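Local coordinates for membrane-anchored mycosin mycp1 (Mycobacterium thermoresistibile, PDB 4HVL), which is probably a membrane-anchored, subtilisin-like serine endopeptidase and an essential component of the type VII (ESX-1) protein secretion system of its mycobacterium, at residues E181-V187 / V242-P248; D221-N225 / S271-W276. All coordinates share one frame; numbering follows the deposited sequence.

Contact 1. Residues E181-V187 / V242-P248; sequences EAACYKV and VQTIVSP. With ZN (zinc ion), chain B.
Over one face of the Tyr-185 ring lies Ile-245, whose CB stands 4.0 Å from the ring centroid and 13° off the normal, a CH-pi contact. At the phenol end of the ring, Ile-245 CG2 comes within 3.6 Å of Tyr-185 CZ. With CG wedged between backbone N and carbonyl carbon (chi1 57°), the ring folds back over its cross-strand partner instead of extending from it, and its hydroxyl is hydrogen-bonded to Glu-193. Glu-181 lies at the Pro-248 end of the contact, just before strand 183-186; its OE1 binds zinc at 2.0 Å in a site completed on the protein side by His-133 and Thr-134. The two strands form an antiparallel sheet, in which Ala-183 and Ser-247 exchange both backbone bonds (Ser-247 N to Ala-183 O, 2.8 Å), as do Tyr-185 and Ile-245. Beyond Lys-186, Val-187 N still reaches Gln-243 O at 3.0 Å; at the opposite end a cis peptide leads from Ser-247 into Pro-248. The face bearing Ala-183 and Ser-247 packs on Leu-159 of helix 154-171 and Val-196 of helix 194-206, while Val-246 on the opposite face meets Met-272; strand 183-186 follows strand 176-179 of the parallel sheet after a short link that includes Glu-181.

Contact 2. Residues D221-N225 / S271-W276; sequences DCTQN and SMSGPW
Gln-224 lays its amide against the backbone of Ser-271 and Ser-273, joining two loops of the subtilisin fold: one follows strand 210-214, the other connects strands 256-261 and 277-282 of the parallel sheet. This is the tight part of the contact. The amide bridges the 271-273 backbone with two bonds, accepting from Ser-273 N at OE1 (2.8 Å, nearly straight at 168°) and donating from NE2 to Ser-271 O over 2.9 Å. A bend at chi2 (53°) curls the chain of Gln-224 back, and OE1 also takes the N-H of the next residue, Asn-225 N, at 3.0 Å. Both backbone donors approach in the carbonyl plane on lone pairs; the hydroxyl Ser-273 OG, 2.8 Å from Gln-224 OE1, comes from well above that plane. Three donors thus grip one oxygen and fix the flip of the amide.

Toward Cys-222 and the exposed Thr-223 the fit is looser, by van der Waals contact alone. Bent at chi2 and chi3, Met-272 brings SD to 3.9 Å from Cys-222 CB, and its methyl CE rests 3.4 Å from Thr-223 O, which accepts a hydrogen bond from Thr-244 OG1; neither Cys-222 nor Thr-223 hydrogen-bonds to the second loop. Behind this loop, Met-272 is backbone-bonded to Gly-216, in the AAAGN sequence that in subtilisins carries the oxyanion-hole asparagine.

Buried Asn-225 uses both ends of its amide: OD1 accepts from Gln-243 N and Thr-244 N, whereas ND2 donates to Ser-273 O at 3.0 Å, within its own amide plane. That same ND2 sits 3.8 Å from Trp-276 CZ2, the amide and indole planes 74° apart.

In the fold
From the N terminus, the chain leaves central strand 176-179, forms 181-187, passes through helix 194-206 and strand 210-214, and reaches 221-225 before returning as 242-248; contact 1 closes this excursion. After strand 256-261 the chain comes to 271-276, where contact 2 closes a second loop that includes strand 244-247. The four segments alternate, so the closures cross instead of nesting, and their centres lie only about 7 Å apart. The Cys-184–Cys-222 disulfide bonds them covalently, SG to SG 2.1 Å. Together they tie the small antiparallel sheet and its zinc-binding end to loops at the ends of parallel strands 210-214, 256-261 and 277-282.

Contact 1. Residues E181-V187 / V242-P248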
loop_
_atom_site.group_PDB
_atom_site.type_symbol
_atom_site.label_atom_id
_atom_site.label_comp_id
_atom_site.label_asym_id
_atom_site.label_seq_id
_atom_site.Cartn_x
_atom_site.Cartn_y
_atom_site.Cartn_z
ATOM N N GLU A 181 -1.316 1.240 4.605
ATOM C CA GLU A 181 -1.371 2.274 5.663
ATOM C C GLU A 181 -0.431 3.416 5.299
ATOM O O GLU A 181 0.718 3.184 4.907
ATOM C CB GLU A 181 -0.960 1.669 7.021
ATOM C CG GLU A 181 -0.813 2.643 8.184
ATOM C CD GLU A 181 -2.102 3.363 8.523
ATOM O OE1 GLU A 181 -3.183 2.759 8.460
ATOM O OE2 GLU A 181 -2.030 4.563 8.853
ATOM N N ALA A 182 -0.920 4.645 5.411
ATOM C CA ALA A 182 -0.063 5.810 5.254
ATOM C C ALA A 182 -0.467 6.801 6.317
ATOM O O ALA A 182 -1.362 7.613 6.107
ATOM C CB ALA A 182 -0.194 6.403 3.861
ATOM N N ALA A 183 0.208 6.728 7.463
ATOM C CA ALA A 183 -0.138 7.560 8.628
ATOM C C ALA A 183 0.599 8.879 8.568
ATOM O O ALA A 183 1.797 8.898 8.330
ATOM C CB ALA A 183 0.229 6.844 9.903
ATOM N N CYS A 184 -0.111 9.967 8.839
ATOM C CA CYS A 184 0.427 11.323 8.701
ATOM C C CYS A 184 0.496 12.069 10.025
ATOM O O CYS A 184 -0.419 11.992 10.847
ATOM C CB CYS A 184 -0.446 12.149 7.750
ATOM S SG CYS A 184 -0.529 11.483 6.070
ATOM N N TYR A 185 1.582 12.795 10.222
ATOM C CA TYR A 185 1.676 13.696 11.359
ATOM C C TYR A 185 2.628 14.850 11.048
ATOM O O TYR A 185 3.421 14.769 10.105
ATOM C CB TYR A 185 2.091 12.935 12.624
ATOM C CG TYR A 185 3.391 12.161 12.571
ATOM C CD1 TYR A 185 3.426 10.843 12.106
ATOM C CD2 TYR A 185 4.583 12.714 13.049
ATOM C CE1 TYR A 185 4.591 10.120 12.086
ATOM C CE2 TYR A 185 5.761 11.979 13.044
ATOM C CZ TYR A 185 5.759 10.677 12.563
ATOM O OH TYR A 185 6.936 9.932 12.522
ATOM N N LYS A 186 2.532 15.913 11.834
ATOM C CA LYS A 186 3.357 17.094 11.623
ATOM C C LYS A 186 4.778 16.850 12.115
ATOM O O LYS A 186 4.995 16.257 13.174
ATOM C CB LYS A 186 2.745 18.309 12.314
ATOM C CG LYS A 186 1.301 18.536 11.881
ATOM C CD LYS A 186 0.780 19.923 12.181
ATOM C CE LYS A 186 0.745 20.257 13.668
ATOM N NZ LYS A 186 0.949 21.717 13.852
ATOM N N VAL A 187 5.738 17.317 11.328
ATOM C CA VAL A 187 7.157 17.148 11.632
ATOM C C VAL A 187 7.549 17.730 13.016
ATOM O O VAL A 187 8.464 17.228 13.672
ATOM C CB VAL A 187 8.035 17.733 10.485
ATOM C CG1 VAL A 187 8.012 19.257 10.458
ATOM C CG2 VAL A 187 9.472 17.249 10.619
ATOM N N VAL A 242 9.804 19.633 4.037
ATOM C CA VAL A 242 8.744 18.737 4.509
ATOM C C VAL A 242 8.026 19.328 5.716
ATOM O O VAL A 242 8.679 19.843 6.636
ATOM C CB VAL A 242 9.320 17.364 4.901
ATOM C CG1 VAL A 242 8.304 16.543 5.699
ATOM C CG2 VAL A 242 9.798 16.633 3.663
ATOM N N GLN A 243 6.696 19.243 5.706
ATOM C CA GLN A 243 5.863 19.570 6.876
ATOM C C GLN A 243 5.121 18.350 7.444
ATOM O O GLN A 243 4.831 18.304 8.648
ATOM C CB GLN A 243 4.825 20.623 6.494
ATOM C CG GLN A 243 5.435 21.857 5.851
ATOM C CD GLN A 243 4.391 22.798 5.272
ATOM O OE1 GLN A 243 3.235 22.406 5.012
ATOM N NE2 GLN A 243 4.794 24.047 5.052
ATOM N N THR A 244 4.776 17.402 6.570
ATOM C CA THR A 244 3.999 16.227 6.935
ATOM C C THR A 244 4.816 14.943 6.726
ATOM O O THR A 244 5.231 14.635 5.618
ATOM C CB THR A 244 2.694 16.173 6.120
ATOM O OG1 THR A 244 1.945 17.363 6.355
ATOM C CG2 THR A 244 1.829 14.977 6.508
ATOM N N ILE A 245 5.085 14.235 7.817
ATOM C CA ILE A 245 5.676 12.909 7.762
ATOM C C ILE A 245 4.562 11.925 7.390
ATOM O O ILE A 245 3.459 11.998 7.950
ATOM C CB ILE A 245 6.285 12.518 9.132
ATOM C CG1 ILE A 245 7.398 13.501 9.533
ATOM C CG2 ILE A 245 6.775 11.068 9.147
ATOM C CD1 ILE A 245 8.478 13.672 8.478
ATOM N N VAL A 246 4.834 11.056 6.420
ATOM C CA VAL A 246 3.979 9.906 6.101
ATOM C C VAL A 246 4.759 8.635 6.436
ATOM O O VAL A 246 5.893 8.436 5.948
ATOM C CB VAL A 246 3.573 9.891 4.606
ATOM C CG1 VAL A 246 2.589 8.761 4.330
ATOM C CG2 VAL A 246 2.956 11.233 4.203
ATOM N N SER A 247 4.177 7.786 7.274
ATOM C CA SER A 247 4.849 6.554 7.722
ATOM C C SER A 247 3.987 5.334 7.399
ATOM O O SER A 247 2.786 5.368 7.610
ATOM C CB SER A 247 5.107 6.580 9.233
ATOM O OG SER A 247 5.877 5.456 9.661
ATOM N N PRO A 248 4.611 4.233 6.955
ATOM C CA PRO A 248 6.053 3.964 6.872
ATOM C C PRO A 248 6.686 4.432 5.548
ATOM O O PRO A 248 7.837 4.099 5.254
ATOM C CB PRO A 248 6.109 2.448 6.983
ATOM C CG PRO A 248 4.882 2.023 6.250
ATOM C CD PRO A 248 3.827 3.032 6.621
HETATM ZN ZN ZN B . -3.835 0.857 8.574
#

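Contact 2. Residues D221-N225 / S271-W276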
loop_
_atom_site.group_PDB
_atom_site.type_symbol
_atom_site.label_atom_id
_atom_site.label_comp_id
_atom_site.label_asym_id
_atom_site.label_seq_id
_atom_site.Cartn_x
_atom_site.Cartn_y
_atom_site.Cartn_z
ATOM N N ASP A 221 -5.316 14.793 8.345
ATOM C CA ASP A 221 -3.977 15.004 8.904
ATOM C C ASP A 221 -2.920 14.986 7.812
ATOM O O ASP A 221 -1.758 15.347 8.057
ATOM C CB ASP A 221 -3.625 13.928 9.938
ATOM C CG ASP A 221 -4.487 14.005 11.201
ATOM O OD1 ASP A 221 -5.361 13.119 11.370
ATOM O OD2 ASP A 221 -4.294 14.937 12.021
ATOM N N CYS A 222 -3.305 14.577 6.605
ATOM C CA CYS A 222 -2.354 14.506 5.496
ATOM C C CYS A 222 -2.492 15.746 4.632
ATOM O O CYS A 222 -3.307 15.789 3.702
ATOM C CB CYS A 222 -2.571 13.264 4.632
ATOM S SG CYS A 222 -2.498 11.693 5.506
ATOM N N THR A 223 -1.691 16.752 4.951
ATOM C CA THR A 223 -1.634 17.967 4.175
ATOM C C THR A 223 -0.387 17.860 3.302
ATOM O O THR A 223 0.672 17.418 3.765
ATOM C CB THR A 223 -1.661 19.218 5.080
ATOM O OG1 THR A 223 -0.580 19.174 6.010
ATOM C CG2 THR A 223 -2.952 19.252 5.859
ATOM N N GLN A 224 -0.556 18.197 2.024
ATOM C CA GLN A 224 0.472 18.067 0.982
ATOM C C GLN A 224 1.796 18.704 1.369
ATOM O O GLN A 224 1.812 19.809 1.910
ATOM C CB GLN A 224 -0.020 18.738 -0.309
ATOM C CG GLN A 224 0.835 18.515 -1.557
ATOM C CD GLN A 224 1.088 17.045 -1.824
ATOM O OE1 GLN A 224 1.990 16.441 -1.240
ATOM N NE2 GLN A 224 0.298 16.463 -2.705
ATOM N N ASN A 225 2.904 18.035 1.073
ATOM C CA ASN A 225 4.215 18.622 1.321
ATOM C C ASN A 225 4.603 19.580 0.192
ATOM O O ASN A 225 4.281 19.322 -0.960
ATOM C CB ASN A 225 5.293 17.541 1.449
ATOM C CG ASN A 225 5.350 16.941 2.830
ATOM O OD1 ASN A 225 5.363 17.667 3.837
ATOM N ND2 ASN A 225 5.402 15.600 2.899
ATOM N N SER A 271 -2.266 12.612 -4.261
ATOM C CA SER A 271 -1.112 11.774 -3.907
ATOM C C SER A 271 -0.149 12.600 -3.053
ATOM O O SER A 271 0.256 13.684 -3.447
ATOM C CB SER A 271 -0.414 11.258 -5.167
ATOM O OG SER A 271 0.476 10.196 -4.884
ATOM N N MET A 272 0.185 12.091 -1.875
ATOM C CA MET A 272 1.092 12.773 -0.948
ATOM C C MET A 272 2.532 12.724 -1.459
ATOM O O MET A 272 3.114 11.648 -1.629
ATOM C CB MET A 272 1.024 12.119 0.447
ATOM C CG MET A 272 -0.136 12.608 1.310
ATOM S SD MET A 272 0.001 14.344 1.839
ATOM C CE MET A 272 1.538 14.257 2.735
ATOM N N SER A 273 3.107 13.902 -1.688
ATOM C CA SER A 273 4.465 14.005 -2.184
ATOM C C SER A 273 5.432 14.010 -1.025
ATOM O O SER A 273 5.104 14.469 0.085
ATOM C CB SER A 273 4.659 15.317 -2.987
ATOM O OG SER A 273 4.693 16.449 -2.122
ATOM N N GLY A 274 6.650 13.556 -1.298
ATOM C CA GLY A 274 7.745 13.761 -0.377
ATOM C C GLY A 274 9.092 13.266 -0.875
ATOM O O GLY A 274 9.168 12.598 -1.924
ATOM N N PRO A 275 10.155 13.544 -0.096
ATOM C CA PRO A 275 11.493 13.119 -0.498
ATOM C C PRO A 275 11.675 11.596 -0.593
ATOM O O PRO A 275 12.675 11.145 -1.141
ATOM C CB PRO A 275 12.404 13.720 0.584
ATOM C CG PRO A 275 11.542 13.898 1.777
ATOM C CD PRO A 275 10.137 14.138 1.257
ATOM N N TRP A 276 10.684 10.836 -0.111
ATOM C CA TRP A 276 10.768 9.374 0.026
ATOM C C TRP A 276 10.019 8.607 -1.064
ATOM O O TRP A 276 10.133 7.399 -1.153
ATOM C CB TRP A 276 10.228 8.951 1.411
ATOM C CG TRP A 276 8.940 9.683 1.739
ATOM C CD1 TRP A 276 7.728 9.499 1.147
ATOM C CD2 TRP A 276 8.773 10.768 2.663
ATOM N NE1 TRP A 276 6.816 10.364 1.650
ATOM C CE2 TRP A 276 7.418 11.153 2.598
ATOM C CE3 TRP A 276 9.622 11.411 3.557
ATOM C CZ2 TRP A 276 6.886 12.173 3.382
ATOM C CZ3 TRP A 276 9.100 12.423 4.360
ATOM C CH2 TRP A 276 7.728 12.794 4.265
#